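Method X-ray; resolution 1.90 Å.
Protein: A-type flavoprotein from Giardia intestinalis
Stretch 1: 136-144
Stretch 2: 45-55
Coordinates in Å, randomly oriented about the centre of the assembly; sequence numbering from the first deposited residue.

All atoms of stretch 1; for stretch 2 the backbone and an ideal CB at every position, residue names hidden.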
# COMPACT_ATOMS: atom_id res chain seq x y z
N LEU A 136 -11.55 -10.93 -45.80
CA LEU A 136 -12.83 -10.30 -45.55
C LEU A 136 -12.94 -8.95 -46.24
O LEU A 136 -12.21 -8.02 -45.91
CB LEU A 136 -13.08 -10.13 -44.05
CG LEU A 136 -14.41 -9.44 -43.72
CD1 LEU A 136 -15.61 -10.22 -44.25
CD2 LEU A 136 -14.56 -9.22 -42.20
N LYS A 137 -13.88 -8.84 -47.18
CA LYS A 137 -14.09 -7.58 -47.86
C LYS A 137 -15.00 -6.66 -47.05
O LYS A 137 -16.11 -7.05 -46.67
CB LYS A 137 -14.63 -7.81 -49.29
CG LYS A 137 -14.65 -6.52 -50.10
CD LYS A 137 -14.77 -6.81 -51.60
CE LYS A 137 -13.83 -5.89 -52.39
NZ LYS A 137 -12.41 -6.40 -52.45
N ILE A 138 -14.55 -5.43 -46.77
CA ILE A 138 -15.38 -4.51 -45.98
C ILE A 138 -15.72 -3.25 -46.74
O ILE A 138 -16.33 -2.34 -46.20
CB ILE A 138 -14.78 -4.19 -44.55
CG1 ILE A 138 -13.47 -3.41 -44.68
CG2 ILE A 138 -14.65 -5.47 -43.71
CD1 ILE A 138 -12.93 -2.78 -43.35
N GLY A 139 -15.36 -3.23 -48.03
CA GLY A 139 -15.67 -2.12 -48.95
C GLY A 139 -14.47 -1.77 -49.78
O GLY A 139 -14.00 -2.58 -50.58
N LYS A 140 -13.96 -0.55 -49.59
CA LYS A 140 -12.67 -0.15 -50.15
C LYS A 140 -11.54 -0.99 -49.57
O LYS A 140 -10.54 -1.26 -50.25
CB LYS A 140 -12.41 1.35 -49.89
CG LYS A 140 -13.49 2.23 -50.47
CD LYS A 140 -12.93 3.48 -51.14
CE LYS A 140 -13.65 3.75 -52.46
NZ LYS A 140 -13.41 2.64 -53.45
N ARG A 141 -11.71 -1.43 -48.33
CA ARG A 141 -10.67 -2.19 -47.63
C ARG A 141 -10.97 -3.68 -47.61
O ARG A 141 -12.12 -4.11 -47.76
CB ARG A 141 -10.46 -1.65 -46.20
CG ARG A 141 -10.02 -0.18 -46.12
CD ARG A 141 -9.96 0.31 -44.67
NE ARG A 141 -9.79 1.76 -44.52
CZ ARG A 141 -10.77 2.65 -44.64
NH1 ARG A 141 -12.00 2.26 -44.99
NH2 ARG A 141 -10.53 3.95 -44.44
N THR A 142 -9.93 -4.48 -47.46
CA THR A 142 -10.07 -5.88 -47.08
C THR A 142 -9.29 -6.13 -45.79
O THR A 142 -8.40 -5.34 -45.42
CB THR A 142 -9.57 -6.83 -48.17
OG1 THR A 142 -8.15 -6.66 -48.35
CG2 THR A 142 -10.30 -6.57 -49.50
N LEU A 143 -9.64 -7.21 -45.10
CA LEU A 143 -8.96 -7.61 -43.87
C LEU A 143 -8.49 -9.05 -43.95
O LEU A 143 -9.24 -9.93 -44.42
CB LEU A 143 -9.90 -7.45 -42.67
CG LEU A 143 -10.43 -6.05 -42.35
CD1 LEU A 143 -11.37 -6.14 -41.17
CD2 LEU A 143 -9.28 -5.09 -42.08
N LYS A 144 -7.25 -9.27 -43.50
CA LYS A 144 -6.63 -10.59 -43.37
C LYS A 144 -6.39 -10.87 -41.88
O LYS A 144 -6.35 -9.94 -41.05
CB LYS A 144 -5.29 -10.64 -44.11
CG LYS A 144 -5.36 -10.16 -45.56
CD LYS A 144 -6.01 -11.19 -46.47
CE LYS A 144 -5.03 -12.30 -46.85
NZ LYS A 144 -5.31 -13.46 -46.00
N UNK A 45 -12.69 1.72 -34.87
CA UNK A 45 -13.80 1.72 -35.80
C UNK A 45 -13.30 2.08 -37.20
O UNK A 45 -12.65 3.11 -37.37
CB UNK A 45 -14.89 2.69 -35.34
N UNK A 46 -13.63 1.23 -38.18
CA UNK A 46 -13.26 1.45 -39.58
C UNK A 46 -14.49 1.92 -40.35
O UNK A 46 -15.49 1.18 -40.48
CB UNK A 46 -12.68 0.18 -40.20
N UNK A 47 -14.41 3.14 -40.88
CA UNK A 47 -15.51 3.73 -41.64
C UNK A 47 -15.41 3.20 -43.06
O UNK A 47 -14.67 3.75 -43.88
CB UNK A 47 -15.47 5.26 -41.61
N UNK A 48 -16.14 2.13 -43.37
CA UNK A 48 -16.14 1.60 -44.73
C UNK A 48 -17.57 1.19 -45.11
O UNK A 48 -18.53 1.43 -44.35
CB UNK A 48 -15.18 0.41 -44.85
N UNK A 49 -17.72 0.58 -46.29
CA UNK A 49 -19.05 0.18 -46.77
C UNK A 49 -19.71 -0.81 -45.80
O UNK A 49 -20.93 -0.78 -45.60
CB UNK A 49 -18.95 -0.44 -48.16
N UNK A 50 -18.88 -1.66 -45.19
CA UNK A 50 -19.32 -2.53 -44.10
C UNK A 50 -18.66 -2.01 -42.82
O UNK A 50 -17.49 -2.34 -42.57
CB UNK A 50 -18.96 -3.99 -44.36
N UNK A 51 -19.36 -1.16 -42.05
CA UNK A 51 -18.73 -0.51 -40.90
C UNK A 51 -18.24 -1.57 -39.90
O UNK A 51 -19.00 -2.49 -39.56
CB UNK A 51 -19.71 0.45 -40.23
N UNK A 52 -16.98 -1.44 -39.46
CA UNK A 52 -16.32 -2.53 -38.76
C UNK A 52 -15.67 -2.05 -37.47
O UNK A 52 -15.04 -1.00 -37.46
CB UNK A 52 -15.27 -3.18 -39.66
N UNK A 53 -15.86 -2.83 -36.41
CA UNK A 53 -15.21 -2.60 -35.11
C UNK A 53 -14.18 -3.69 -34.87
O UNK A 53 -14.45 -4.87 -35.09
CB UNK A 53 -16.23 -2.57 -33.97
N UNK A 54 -13.00 -3.26 -34.44
CA UNK A 54 -11.92 -4.19 -34.06
C UNK A 54 -11.82 -4.19 -32.54
O UNK A 54 -11.56 -3.16 -31.92
CB UNK A 54 -10.59 -3.80 -34.70
N UNK A 55 -12.05 -5.36 -31.96
CA UNK A 55 -11.97 -5.61 -30.53
C UNK A 55 -13.02 -4.93 -29.64
O UNK A 55 -13.71 -4.02 -30.08
CB UNK A 55 -10.58 -5.18 -30.05

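Stretch 1 is a hairpin whose turn, at Ile138 to Arg141, meets the loop of stretch 2; the positions that matter most lie opposite that turn.

Position 45 has nothing of stretch 1 within reach of its CB, so this contact leaves the choice open. It is Phe45, in a strand and apart from the contact.

At position 46 the CA-to-CB bond points toward stretch 1, and the ideal CB lies 4.3 Å from Ile138 CD1 and 5.2 Å from Arg141 CD. Carbon-rich surroundings with a little room suit a medium aliphatic residue: valine, leucine, isoleucine or methionine. The residue is Ile46. Its CG2 packs 3.8 Å from Ile138 CD1 and also covers one face of the Arg141 guanidinium, while its CD1 reaches to 4.4 Å from Leu143 CD2.

Position 47 points its CB away, so stretch 1 constrains the side chain little and a polar residue would do. The backbone contributes instead: in Asp47, the carbonyl O accepts a hydrogen bond from Arg141 NH1 (3.3 Å), and a water bridges the same O to Arg141 NH2.

Position 48 is the most demanding. Its CB points toward the turn, 3.7 Å from Arg141 NH1, and the backbone N atoms of Lys140 and Arg141 are near. A cationic group and two amide donors call for a short acceptor; asparagine could serve one of the amides with its single carbonyl oxygen but would turn a donor toward the other, whereas a carboxylate can accept from both and also answers the charge. The residue is Asp48. OD1 accepts from Lys140 N (2.9 Å), and OD2 accepts from Arg141 N (2.9 Å). OD2 also forms a salt bridge with Arg141 NH1 at 3.0 Å, approaching near the guanidinium plane, although the hydrogen bond within it is weak. OD1 additionally accepts from the N of position 49 (2.8 Å), tying the acid to its own loop.

At position 49 the CB points sideways, 3.8 Å from Gly139 CA. Glycine's lack of a side chain leaves room for this CB, and a long polar chain could run past the turn. Glu49 does so, with OE1 3.7 Å from Gly139 CA and OE2 4.2 Å from Lys140 CG.

Position 50 brings its backbone N to Ile138 O, and its CB points toward stretch 1, 3.6 Å from that same oxygen. Proline would lack the amide hydrogen; a small residue such as alanine, serine or cysteine fits, the less polar ones suiting the side of Ile138 better. Cys50 donates from N to Ile138 O (2.8 Å), and its CB packs 4.0 Å from Ile138 CB.

Position 51 points away, with phi of -61° compatible with proline, and it is Pro51.

Position 52 faces Ile138 CD1 (4.4 Å from the ideal CB) and Leu143 CD1 (5.1 Å), so valine or threonine would suit. In Thr52, CG2 lies 4.2 Å from Leu143 CD1, while OG1 donates to the carbonyl O of Cys50 (2.8 Å).

Positions 53 and 55, Val53 and Asp55, are out of reach. Position 54 points sideways, so only a longer chain could touch stretch 1; Ile54 brings CD1 to 4.4 Å from Leu143 CD1.

Stretch 2 (45-55) FIDDECPTVID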
# COMPACT_ATOMS: atom_id res chain seq x y z
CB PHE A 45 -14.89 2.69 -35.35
CG PHE A 45 -15.93 2.93 -36.42
CD1 PHE A 45 -16.93 1.98 -36.66
CD2 PHE A 45 -15.85 4.06 -37.25
CE1 PHE A 45 -17.87 2.18 -37.71
CE2 PHE A 45 -16.77 4.26 -38.27
CZ PHE A 45 -17.79 3.34 -38.49
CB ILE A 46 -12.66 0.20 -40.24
CG1 ILE A 46 -11.49 -0.33 -39.40
CG2 ILE A 46 -12.19 0.54 -41.70
CD1 ILE A 46 -11.07 -1.75 -39.76
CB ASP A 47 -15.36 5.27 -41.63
CG ASP A 47 -16.42 5.97 -42.45
OD1 ASP A 47 -17.36 5.31 -42.94
OD2 ASP A 47 -16.30 7.21 -42.61
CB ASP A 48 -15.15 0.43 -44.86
CG ASP A 48 -14.49 0.36 -46.24
OD1 ASP A 48 -15.13 0.77 -47.26
OD2 ASP A 48 -13.33 -0.10 -46.31
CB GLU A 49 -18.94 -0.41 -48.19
CG GLU A 49 -18.53 0.66 -49.23
CD GLU A 49 -18.13 0.06 -50.57
OE1 GLU A 49 -18.58 -1.07 -50.89
OE2 GLU A 49 -17.36 0.71 -51.31
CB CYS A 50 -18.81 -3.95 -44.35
SG CYS A 50 -19.43 -4.73 -45.85
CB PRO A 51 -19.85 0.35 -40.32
CG PRO A 51 -20.77 0.64 -41.51
CD PRO A 51 -20.77 -0.73 -42.20
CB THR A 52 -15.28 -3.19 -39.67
OG1 THR A 52 -15.97 -3.84 -40.77
CG2 THR A 52 -14.43 -4.23 -38.94
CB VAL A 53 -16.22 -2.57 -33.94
CG1 VAL A 53 -15.50 -2.38 -32.57
CG2 VAL A 53 -17.25 -1.47 -34.16
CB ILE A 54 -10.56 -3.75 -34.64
CG1 ILE A 54 -10.68 -3.42 -36.15
CG2 ILE A 54 -9.45 -4.81 -34.31
CD1 ILE A 54 -10.96 -4.65 -37.03
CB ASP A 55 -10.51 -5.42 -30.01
CG ASP A 55 -9.55 -6.48 -30.60
OD1 ASP A 55 -10.00 -7.65 -30.78
OD2 ASP A 55 -8.39 -6.12 -30.91
O HOH W 1 -12.79 5.42 -45.04
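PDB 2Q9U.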